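Local coordinates for protein glucosidase (Croceicoccus marinus, PDB 5Z3K) that probably hydrolyses O-glycosidic bonds, acting as a beta-glucosidase of glycoside hydrolase family 39, at residues Asp368-Leu373 / Leu431-Gly436; Pro437-Arg442 / Glu479-Ser484; Val129-Val134 / Val183-Pro188; Asn104-Ile109 / His151-Asp156. All blocks are in the same frame, centred on the assembly; numbering follows the deposited sequence.

Contact 1: Asp368-Leu373 / Leu431-Gly436; sequences DTIRIL and LPWGDG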
# COMPACT_ATOMS: atom_id res chain seq x y z
N ASP A 368 2.85 -10.12 -24.99
CA ASP A 368 3.73 -9.31 -25.83
C ASP A 368 4.70 -8.44 -25.04
O ASP A 368 5.53 -7.75 -25.66
CB ASP A 368 2.89 -8.41 -26.75
CG ASP A 368 2.38 -9.14 -27.98
OD1 ASP A 368 2.95 -10.20 -28.33
OD2 ASP A 368 1.41 -8.64 -28.60
N THR A 369 4.64 -8.44 -23.72
CA THR A 369 5.48 -7.57 -22.91
C THR A 369 6.03 -8.37 -21.73
O THR A 369 5.25 -8.91 -20.95
CB THR A 369 4.70 -6.35 -22.40
OG1 THR A 369 4.21 -5.58 -23.51
CG2 THR A 369 5.58 -5.47 -21.52
N ILE A 370 7.36 -8.43 -21.61
CA ILE A 370 8.04 -8.98 -20.44
C ILE A 370 8.59 -7.83 -19.61
O ILE A 370 9.21 -6.91 -20.16
CB ILE A 370 9.20 -9.91 -20.85
CG1 ILE A 370 8.81 -10.83 -22.03
CG2 ILE A 370 9.80 -10.63 -19.64
CD1 ILE A 370 7.76 -11.83 -21.73
N ARG A 371 8.41 -7.88 -18.28
CA ARG A 371 8.96 -6.86 -17.38
C ARG A 371 9.86 -7.51 -16.34
O ARG A 371 9.43 -8.45 -15.66
CB ARG A 371 7.85 -6.07 -16.69
CG ARG A 371 7.08 -5.20 -17.65
CD ARG A 371 6.06 -4.28 -16.96
NE ARG A 371 5.47 -3.44 -18.00
CZ ARG A 371 4.17 -3.24 -18.18
NH1 ARG A 371 3.27 -3.80 -17.37
NH2 ARG A 371 3.77 -2.46 -19.17
N ILE A 372 11.08 -7.00 -16.19
CA ILE A 372 12.03 -7.51 -15.22
C ILE A 372 12.47 -6.35 -14.34
O ILE A 372 13.11 -5.40 -14.82
CB ILE A 372 13.25 -8.20 -15.87
CG1 ILE A 372 12.81 -9.38 -16.75
CG2 ILE A 372 14.20 -8.67 -14.77
CD1 ILE A 372 13.04 -9.14 -18.26
N LEU A 373 12.12 -6.42 -13.06
CA LEU A 373 12.36 -5.35 -12.10
C LEU A 373 13.51 -5.76 -11.19
O LEU A 373 13.51 -6.89 -10.68
CB LEU A 373 11.10 -5.10 -11.28
CG LEU A 373 11.23 -4.03 -10.20
CD1 LEU A 373 11.30 -2.63 -10.85
CD2 LEU A 373 10.07 -4.10 -9.25
N LEU A 431 11.77 -16.27 -25.28
CA LEU A 431 10.79 -15.21 -25.48
C LEU A 431 9.55 -15.81 -26.14
O LEU A 431 9.68 -16.58 -27.10
CB LEU A 431 11.36 -14.07 -26.33
CG LEU A 431 12.44 -13.22 -25.66
CD1 LEU A 431 13.03 -12.18 -26.61
CD2 LEU A 431 11.89 -12.56 -24.41
N PRO A 432 8.35 -15.53 -25.62
CA PRO A 432 7.19 -16.38 -25.96
C PRO A 432 6.67 -16.18 -27.37
O PRO A 432 5.99 -17.07 -27.89
CB PRO A 432 6.14 -15.99 -24.91
CG PRO A 432 6.50 -14.59 -24.51
CD PRO A 432 8.01 -14.50 -24.63
N TRP A 433 6.95 -15.05 -27.99
CA TRP A 433 6.54 -14.81 -29.37
C TRP A 433 7.57 -15.32 -30.38
O TRP A 433 7.40 -15.10 -31.58
CB TRP A 433 6.30 -13.31 -29.58
CG TRP A 433 7.47 -12.49 -29.17
CD1 TRP A 433 8.61 -12.28 -29.89
CD2 TRP A 433 7.63 -11.78 -27.94
NE1 TRP A 433 9.47 -11.48 -29.18
CE2 TRP A 433 8.90 -11.16 -27.98
CE3 TRP A 433 6.83 -11.61 -26.81
CZ2 TRP A 433 9.39 -10.39 -26.92
CZ3 TRP A 433 7.31 -10.83 -25.77
CH2 TRP A 433 8.57 -10.23 -25.83
N GLY A 434 8.62 -15.98 -29.92
CA GLY A 434 9.57 -16.62 -30.80
C GLY A 434 10.83 -15.80 -31.02
O GLY A 434 11.21 -14.95 -30.22
N ASP A 435 11.49 -16.08 -32.14
CA ASP A 435 12.81 -15.54 -32.42
C ASP A 435 12.78 -14.36 -33.37
O ASP A 435 13.82 -14.00 -33.94
CB ASP A 435 13.73 -16.65 -32.95
CG ASP A 435 13.29 -17.19 -34.30
OD1 ASP A 435 12.33 -16.65 -34.90
OD2 ASP A 435 13.91 -18.16 -34.77
N GLY A 436 11.61 -13.74 -33.55
CA GLY A 436 11.49 -12.59 -34.43
C GLY A 436 11.96 -11.30 -33.79
O GLY A 436 12.63 -11.30 -32.75

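Contact 2: Pro437-Arg442 / Glu479-Ser484; sequences PHRVVR and EITRVS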
# COMPACT_ATOMS: atom_id res chain seq x y z
N PRO A 437 11.63 -10.17 -34.42
CA PRO A 437 12.08 -8.88 -33.89
C PRO A 437 11.49 -8.57 -32.52
O PRO A 437 10.32 -8.85 -32.25
CB PRO A 437 11.59 -7.88 -34.95
CG PRO A 437 11.38 -8.70 -36.18
CD PRO A 437 10.94 -10.04 -35.71
N HIS A 438 12.32 -7.99 -31.66
CA HIS A 438 11.89 -7.56 -30.34
C HIS A 438 12.54 -6.23 -30.00
O HIS A 438 13.52 -5.82 -30.62
CB HIS A 438 12.22 -8.61 -29.26
CG HIS A 438 13.67 -8.99 -29.21
ND1 HIS A 438 14.11 -10.28 -29.45
CD2 HIS A 438 14.78 -8.27 -28.91
CE1 HIS A 438 15.42 -10.33 -29.32
NE2 HIS A 438 15.85 -9.12 -29.00
N ARG A 439 11.97 -5.56 -29.00
CA ARG A 439 12.52 -4.31 -28.48
C ARG A 439 12.89 -4.48 -27.01
O ARG A 439 12.13 -5.07 -26.24
CB ARG A 439 11.51 -3.15 -28.61
CG ARG A 439 12.14 -1.78 -28.40
CD ARG A 439 11.18 -0.61 -28.60
NE ARG A 439 11.88 0.65 -28.36
CZ ARG A 439 11.30 1.79 -27.99
NH1 ARG A 439 9.98 1.84 -27.81
NH2 ARG A 439 12.04 2.87 -27.79
N VAL A 440 14.07 -3.97 -26.64
CA VAL A 440 14.55 -3.95 -25.26
C VAL A 440 14.64 -2.50 -24.82
O VAL A 440 15.40 -1.71 -25.40
CB VAL A 440 15.92 -4.63 -25.13
CG1 VAL A 440 16.32 -4.73 -23.67
CG2 VAL A 440 15.93 -5.99 -25.82
N VAL A 441 13.87 -2.15 -23.79
CA VAL A 441 13.89 -0.80 -23.22
C VAL A 441 14.27 -0.90 -21.74
O VAL A 441 13.92 -1.87 -21.06
CB VAL A 441 12.52 -0.11 -23.39
CG1 VAL A 441 12.55 1.27 -22.78
CG2 VAL A 441 12.14 -0.03 -24.85
N ARG A 442 15.00 0.10 -21.25
CA ARG A 442 15.45 0.12 -19.87
C ARG A 442 15.07 1.45 -19.22
O ARG A 442 15.33 2.51 -19.79
CB ARG A 442 16.96 -0.10 -19.80
CG ARG A 442 17.63 0.32 -18.50
CD ARG A 442 19.12 -0.08 -18.51
NE ARG A 442 19.99 0.89 -19.19
CZ ARG A 442 20.75 1.79 -18.56
NH1 ARG A 442 20.76 1.86 -17.24
NH2 ARG A 442 21.51 2.62 -19.27
N GLU A 479 12.29 -3.85 -20.02
CA GLU A 479 11.05 -4.17 -20.71
C GLU A 479 11.39 -4.74 -22.08
O GLU A 479 12.06 -4.07 -22.87
CB GLU A 479 10.17 -2.92 -20.84
CG GLU A 479 8.74 -3.23 -21.13
CD GLU A 479 7.84 -2.06 -20.82
OE1 GLU A 479 7.37 -1.94 -19.66
OE2 GLU A 479 7.64 -1.24 -21.74
N ILE A 480 10.92 -5.95 -22.35
CA ILE A 480 11.12 -6.60 -23.65
C ILE A 480 9.77 -6.78 -24.31
O ILE A 480 8.84 -7.32 -23.71
CB ILE A 480 11.83 -7.96 -23.50
CG1 ILE A 480 13.11 -7.79 -22.69
CG2 ILE A 480 12.17 -8.54 -24.87
CD1 ILE A 480 13.66 -9.07 -22.20
N THR A 481 9.64 -6.30 -25.56
CA THR A 481 8.37 -6.35 -26.25
C THR A 481 8.51 -6.97 -27.63
O THR A 481 9.56 -6.88 -28.27
CB THR A 481 7.76 -4.96 -26.40
OG1 THR A 481 8.72 -4.09 -27.01
CG2 THR A 481 7.38 -4.43 -25.03
N ARG A 482 7.43 -7.59 -28.09
CA ARG A 482 7.37 -8.05 -29.47
C ARG A 482 7.26 -6.84 -30.39
O ARG A 482 6.51 -5.90 -30.11
CB ARG A 482 6.18 -8.99 -29.68
CG ARG A 482 6.09 -9.56 -31.09
CD ARG A 482 4.91 -10.49 -31.24
NE ARG A 482 3.66 -9.83 -30.91
CZ ARG A 482 2.95 -9.09 -31.76
NH1 ARG A 482 3.38 -8.93 -33.01
NH2 ARG A 482 1.82 -8.52 -31.37
N VAL A 483 8.03 -6.86 -31.47
CA VAL A 483 7.97 -5.79 -32.47
C VAL A 483 7.05 -6.26 -33.60
O VAL A 483 7.31 -7.29 -34.24
CB VAL A 483 9.36 -5.42 -32.99
CG1 VAL A 483 9.24 -4.62 -34.28
CG2 VAL A 483 10.11 -4.60 -31.95
N SER A 484 5.98 -5.51 -33.82
CA SER A 484 5.00 -5.83 -34.86
C SER A 484 5.63 -5.82 -36.25
O SER A 484 5.96 -4.76 -36.78
CB SER A 484 3.83 -4.83 -34.82
OG SER A 484 3.53 -4.44 -33.49

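Contact 3: Val129-Val134 / Val183-Pro188; sequences VVENIV and VKRVDP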
# COMPACT_ATOMS: atom_id res chain seq x y z
N VAL A 129 -26.22 5.83 9.17
CA VAL A 129 -25.46 6.75 8.33
C VAL A 129 -24.36 5.99 7.59
O VAL A 129 -24.12 6.24 6.41
CB VAL A 129 -24.93 7.92 9.18
CG1 VAL A 129 -23.83 8.68 8.46
CG2 VAL A 129 -26.09 8.86 9.52
N VAL A 130 -23.73 5.01 8.25
CA VAL A 130 -22.73 4.19 7.56
C VAL A 130 -23.38 3.42 6.42
O VAL A 130 -22.82 3.32 5.31
CB VAL A 130 -22.02 3.23 8.53
CG1 VAL A 130 -21.14 2.23 7.74
CG2 VAL A 130 -21.18 4.01 9.54
N GLU A 131 -24.58 2.89 6.65
CA GLU A 131 -25.23 2.08 5.63
C GLU A 131 -25.53 2.91 4.38
O GLU A 131 -25.32 2.45 3.25
CB GLU A 131 -26.50 1.44 6.19
CG GLU A 131 -27.31 0.64 5.17
CD GLU A 131 -28.55 0.01 5.77
OE1 GLU A 131 -28.73 0.09 7.01
OE2 GLU A 131 -29.35 -0.58 5.01
N ASN A 132 -26.01 4.14 4.56
CA ASN A 132 -26.32 4.96 3.39
C ASN A 132 -25.09 5.54 2.72
O ASN A 132 -25.14 5.86 1.53
CB ASN A 132 -27.30 6.08 3.76
CG ASN A 132 -28.71 5.57 3.97
OD1 ASN A 132 -29.07 4.49 3.48
ND2 ASN A 132 -29.52 6.33 4.71
N ILE A 133 -23.99 5.71 3.46
CA ILE A 133 -22.73 6.02 2.79
C ILE A 133 -22.34 4.87 1.88
O ILE A 133 -21.93 5.07 0.73
CB ILE A 133 -21.62 6.32 3.83
CG1 ILE A 133 -21.91 7.66 4.51
CG2 ILE A 133 -20.23 6.30 3.18
CD1 ILE A 133 -21.20 7.85 5.82
N VAL A 134 -22.51 3.64 2.37
CA VAL A 134 -22.19 2.47 1.55
C VAL A 134 -23.13 2.39 0.36
O VAL A 134 -22.69 2.13 -0.77
CB VAL A 134 -22.24 1.19 2.40
CG1 VAL A 134 -22.02 -0.05 1.54
CG2 VAL A 134 -21.20 1.25 3.52
N VAL A 183 -22.47 -2.71 6.17
CA VAL A 183 -21.85 -3.05 4.89
C VAL A 183 -22.48 -4.32 4.31
O VAL A 183 -22.84 -4.38 3.13
CB VAL A 183 -20.33 -3.20 5.06
CG1 VAL A 183 -19.73 -3.95 3.88
CG2 VAL A 183 -19.67 -1.84 5.25
N LYS A 184 -22.63 -5.35 5.15
CA LYS A 184 -23.15 -6.62 4.67
C LYS A 184 -24.64 -6.53 4.33
O LYS A 184 -25.11 -7.25 3.45
CB LYS A 184 -22.91 -7.71 5.71
CG LYS A 184 -21.43 -8.02 5.94
CD LYS A 184 -20.78 -8.54 4.67
CE LYS A 184 -19.41 -9.14 4.96
NZ LYS A 184 -18.80 -9.66 3.73
N ARG A 185 -25.37 -5.66 5.02
CA ARG A 185 -26.77 -5.44 4.68
C ARG A 185 -26.91 -4.85 3.28
O ARG A 185 -27.85 -5.19 2.54
CB ARG A 185 -27.42 -4.53 5.73
CG ARG A 185 -28.88 -4.17 5.49
CD ARG A 185 -29.41 -3.36 6.68
NE ARG A 185 -29.04 -3.96 7.96
CZ ARG A 185 -28.41 -3.32 8.95
NH1 ARG A 185 -28.06 -2.04 8.82
NH2 ARG A 185 -28.12 -3.97 10.07
N VAL A 186 -25.99 -3.98 2.88
CA VAL A 186 -26.09 -3.37 1.56
C VAL A 186 -25.78 -4.39 0.48
O VAL A 186 -26.49 -4.50 -0.53
CB VAL A 186 -25.16 -2.15 1.47
CG1 VAL A 186 -25.10 -1.63 0.02
CG2 VAL A 186 -25.60 -1.07 2.43
N ASP A 187 -24.73 -5.17 0.68
CA ASP A 187 -24.27 -6.14 -0.30
C ASP A 187 -23.36 -7.15 0.38
O ASP A 187 -22.25 -6.79 0.82
CB ASP A 187 -23.56 -5.42 -1.45
CG ASP A 187 -23.09 -6.36 -2.54
OD1 ASP A 187 -23.39 -7.58 -2.49
OD2 ASP A 187 -22.41 -5.87 -3.45
N PRO A 188 -23.79 -8.40 0.51
CA PRO A 188 -22.93 -9.42 1.15
C PRO A 188 -21.59 -9.60 0.45
O PRO A 188 -20.65 -10.10 1.08
CB PRO A 188 -23.78 -10.69 1.08
CG PRO A 188 -25.18 -10.22 0.95
CD PRO A 188 -25.12 -8.93 0.18

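Contact 4: Asn104-Ile109 / His151-Asp156; sequences NILFTI and HWEFGD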
# COMPACT_ATOMS: atom_id res chain seq x y z
N ASN A 104 -9.53 -0.09 -7.48
CA ASN A 104 -10.54 -0.30 -6.45
C ASN A 104 -10.28 0.61 -5.25
O ASN A 104 -9.25 1.28 -5.15
CB ASN A 104 -10.57 -1.76 -6.02
CG ASN A 104 -11.30 -2.63 -7.02
OD1 ASN A 104 -12.49 -2.88 -6.88
ND2 ASN A 104 -10.59 -3.10 -8.02
N ILE A 105 -11.22 0.64 -4.31
CA ILE A 105 -11.15 1.56 -3.19
C ILE A 105 -11.25 0.79 -1.89
O ILE A 105 -12.07 -0.13 -1.76
CB ILE A 105 -12.23 2.66 -3.30
CG1 ILE A 105 -11.95 3.51 -4.54
CG2 ILE A 105 -12.23 3.55 -2.06
CD1 ILE A 105 -13.10 4.43 -4.95
N LEU A 106 -10.37 1.14 -0.94
CA LEU A 106 -10.45 0.70 0.45
C LEU A 106 -10.92 1.92 1.23
O LEU A 106 -10.16 2.88 1.42
CB LEU A 106 -9.10 0.19 0.94
CG LEU A 106 -8.95 -0.08 2.43
CD1 LEU A 106 -9.82 -1.27 2.77
CD2 LEU A 106 -7.49 -0.36 2.77
N PHE A 107 -12.19 1.93 1.61
CA PHE A 107 -12.79 3.10 2.21
C PHE A 107 -12.67 2.99 3.73
O PHE A 107 -13.31 2.12 4.34
CB PHE A 107 -14.25 3.26 1.78
CG PHE A 107 -14.80 4.63 2.03
CD1 PHE A 107 -15.07 5.06 3.32
CD2 PHE A 107 -15.00 5.51 0.97
CE1 PHE A 107 -15.55 6.32 3.56
CE2 PHE A 107 -15.49 6.78 1.20
CZ PHE A 107 -15.76 7.19 2.50
N THR A 108 -11.88 3.87 4.33
CA THR A 108 -11.66 3.83 5.77
C THR A 108 -12.74 4.66 6.46
O THR A 108 -12.87 5.87 6.21
CB THR A 108 -10.27 4.33 6.14
OG1 THR A 108 -9.27 3.56 5.45
CG2 THR A 108 -10.03 4.19 7.65
N ILE A 109 -13.51 4.01 7.32
CA ILE A 109 -14.50 4.65 8.18
C ILE A 109 -13.80 5.12 9.45
O ILE A 109 -13.42 4.29 10.30
CB ILE A 109 -15.64 3.68 8.51
CG1 ILE A 109 -16.31 3.19 7.21
CG2 ILE A 109 -16.67 4.32 9.46
CD1 ILE A 109 -17.23 2.01 7.37
N HIS A 151 -14.05 -2.58 -0.69
CA HIS A 151 -13.50 -2.87 0.62
C HIS A 151 -13.82 -1.74 1.57
O HIS A 151 -13.63 -0.57 1.23
CB HIS A 151 -11.98 -3.06 0.52
CG HIS A 151 -11.57 -4.37 -0.07
ND1 HIS A 151 -11.79 -4.69 -1.39
CD2 HIS A 151 -10.96 -5.45 0.49
CE1 HIS A 151 -11.33 -5.91 -1.62
NE2 HIS A 151 -10.82 -6.39 -0.50
N TRP A 152 -14.31 -2.09 2.76
CA TRP A 152 -14.70 -1.12 3.78
C TRP A 152 -13.93 -1.42 5.05
O TRP A 152 -14.07 -2.51 5.64
CB TRP A 152 -16.22 -1.14 3.99
CG TRP A 152 -16.96 -0.67 2.77
CD1 TRP A 152 -17.30 -1.41 1.68
CD2 TRP A 152 -17.40 0.66 2.50
NE1 TRP A 152 -17.95 -0.63 0.76
CE2 TRP A 152 -18.02 0.65 1.24
CE3 TRP A 152 -17.34 1.86 3.21
CZ2 TRP A 152 -18.59 1.79 0.67
CZ3 TRP A 152 -17.90 3.00 2.64
CH2 TRP A 152 -18.51 2.95 1.38
N GLU A 153 -13.10 -0.47 5.47
CA GLU A 153 -12.25 -0.63 6.64
C GLU A 153 -12.80 0.20 7.78
O GLU A 153 -13.08 1.40 7.61
CB GLU A 153 -10.81 -0.21 6.34
CG GLU A 153 -9.83 -0.38 7.53
CD GLU A 153 -8.42 0.09 7.21
OE1 GLU A 153 -7.44 -0.51 7.71
OE2 GLU A 153 -8.30 1.06 6.43
N PHE A 154 -12.91 -0.41 8.95
CA PHE A 154 -13.23 0.33 10.16
C PHE A 154 -12.00 0.43 11.05
O PHE A 154 -11.49 -0.58 11.52
CB PHE A 154 -14.37 -0.30 10.96
CG PHE A 154 -14.72 0.49 12.20
CD1 PHE A 154 -15.60 1.56 12.12
CD2 PHE A 154 -14.12 0.21 13.41
CE1 PHE A 154 -15.90 2.32 13.25
CE2 PHE A 154 -14.41 0.96 14.55
CZ PHE A 154 -15.29 2.03 14.46
N GLY A 155 -11.55 1.66 11.30
CA GLY A 155 -10.48 1.88 12.25
C GLY A 155 -9.22 2.49 11.65
O GLY A 155 -8.93 2.33 10.46
N ASP A 156 -8.45 3.17 12.49
CA ASP A 156 -7.11 3.60 12.12
C ASP A 156 -6.30 3.73 13.41
O ASP A 156 -6.51 4.68 14.17
CB ASP A 156 -7.13 4.91 11.34
CG ASP A 156 -5.76 5.29 10.81
OD1 ASP A 156 -5.00 5.93 11.56
OD2 ASP A 156 -5.43 4.94 9.65

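Contact 1: Asp368-Leu373 / Leu431-Gly436
A type I beta turn, Leu431 to Gly434, sets Pro432 and Trp433 against the start of strand 369-376 in the large beta domain beside the barrel. The turn is closed by Gly434 N, which donates to Leu431 O at 3.1 Å. With CG between its backbone N and carbonyl carbon (chi1 54°), the indole of Trp433 is turned back beside its own turn, where Leu431 CB and Pro432 CD lie above one ring face, near the rim. The six-membered end of the indole reaches the strand and the residue before it, with CZ3 3.6 Å from Asp368 O and CH2 3.9 Å from Ile370 CG1. Ile370 meets the turn a second time, tip to tip, where its CD1 comes 3.9 Å from Pro432 CD. Its CG1 also approaches Leu431 CD2, at 4.3 Å. An alanine in place of Trp433 would probably open a gap beside Ile370 CG1 and the carbonyl of Asp368, leaving Pro432 CD without the ring it rests on. Beyond the two segments, Asp368 OD1 forms a salt bridge with Arg482, whose side chain also packs on Trp433, and Ile370 continues onto Leu347 of the same sheet. Strand and turn are therefore joined by van der Waals packing, mostly apolar, with the indole also against the carbonyl of Asp368, while the charge of Asp368, just before the strand, is paired with neighbouring strand 474-482.

Contact 2: Pro437-Arg442 / Glu479-Ser484
Val441 and Glu479 bind each other through both backbone groups, Val441 N to Glu479 O and Glu479 N to Val441 O, each at 2.8 Å. They form a hydrogen-bonded pair of antiparallel strands, 438-442 and 479-482, whose directions differ by 161° within a large mixed sheet. Arg439 and Thr481 repeat the pattern, with Arg439 N 2.8 Å from Thr481 O and Thr481 N 2.9 Å from Arg439 O. Past the regular strands the pairing goes one step further: Val483 N reaches Pro437 O at 3.1 Å, from 45° above the carbonyl plane rather than within it as in the four inner bonds. Glu479 OE1 pairs with Arg371 NE on the neighbouring strand 369-376, in a salt bridge, and Arg482 is likewise paired outside the two segments. Val440 and Ile480, a non-hydrogen-bonded pair, share a buried face, where both rest on Val464. On the other face stand Arg439, Val441, Glu479 and Thr481. Thr481 carries OG1 between its backbone N and carbonyl carbon (chi1 54°), which brings the hydroxyl oxygen 3.4 Å from Arg439 CB. Val483 fills in at the end of the pairing: its CG2 presses on the backbone, 3.5 Å from His438 C, and its CB lies 3.9 Å from Pro437 CB. Arg439 runs out extended from CG to NE, its NH2 bonded to Ser456 OG, and Val441 CG2 sits 3.6 Å above one face of its guanidinium, toward the rim.

Contact 3: Val129-Val134 / Val183-Pro188
Of the CA atoms in 129-134 and 183-188, those of Glu131 and Val183 come nearest, 6.2 Å apart, and Asp187 is the first residue to leave helical geometry as the second helix ends. On the outer side, Glu131 and Arg185 join in a salt bridge. Arg185 NH1 donates to Glu131 OE1 at 2.9 Å, with the oxygen lying close to the guanidinium plane. The carboxylate is not matched in the same way: NH1 comes to OE1 from 56° above the carboxylate plane, and the two side chains cross at about a right angle. The arginine chain is bent at its third torsion (chi3 -46°), which turns NE aside, and its CD stays beside the carboxylate, 3.2 Å from Glu131 OE2. Both ions have further mates on the first helix, Glu127 for Arg185 NH2 and Arg135 for Glu131 OE2, so the pair belongs to a small surface network that is likely to balance its charges.

Below the salt bridge the contact is made by valines. Val186 CG2 sits 3.7 Å from Glu131 CG and 3.6 Å from Glu131 O, packing under the extended glutamate stem. Val134 divides its branches between two residues: CG1 meets Val186 CB at 3.8 Å, while CG2 meets Val183 CG2 at 3.9 Å. Val134 and Val183 also touch Trp152 on the strand between them in sequence. Successive outer helices packed against each other and onto the strands they enclose are the hallmark of the (beta/alpha)8, or TIM, barrel, and this contact joins two of them.

Contact 4: Asn104-Ile109 / His151-Asp156
Thr108 and Glu153 stand side by side and point the same way: OG1 lies beside the threonine backbone N (chi1 -57°), while Glu153 has CG anti to its own N (chi1 -179°) and runs out extended. Thr108 OG1 donates to Glu153 OE2 at 2.9 Å, on the anti side and 17° out of the carboxylate plane. Arg55 NE also grips OE2, and Ser225 and Ser263 bind OE1, which should fix the group's rotation. A valine in place of Thr108 lacks the hydroxyl, and OE2, left to Arg55, would probably be less firmly oriented. Beneath them the parallel strands pair through Phe107 N to His151 O, Glu153 N to Phe107 O and Ile109 N to Glu153 O, the last at 2.7 Å; the bonds at the ends, His151 N to Ile105 O and Gly155 N to Ile109 O, are weak. On the other face Phe107 CB makes a CH-pi contact, 4.0 Å from the centroid of the six-membered ring of Trp152, whose CZ3 lies over the phenylalanine face, 3.6 Å from CG. Ile109 CG2 meets Phe154 CD1 at 4.0 Å. These are neighbouring strands of the closed TIM barrel: Thr108 and Glu153 face its interior, while Trp152 and Phe154 turn outward to helices 123-138 and 169-186.

How the contacts relate
From the N terminus, contact 4 opens first at 104-109 and contact 3 at 129-134. Contact 4 then closes at 151-156, completing a parallel beta-alpha-beta unit around helix 123-138, before contact 3 closes at 183-188. The two loops therefore cross, and they touch where Val130 CG1 packs on Ile109 CD1, so that barrel wall and helical shell are joined. Much later, contact 1 ties the loop after strand 423-429 to strand 369-376, and contact 2 follows in series, joining strands 438-446 and 474-482 of the same sheet. These two meet where Ile370 N probably bonds to Ile480 O. The centres of contacts 1 and 4, in beta domain and barrel, lie about 38 Å apart.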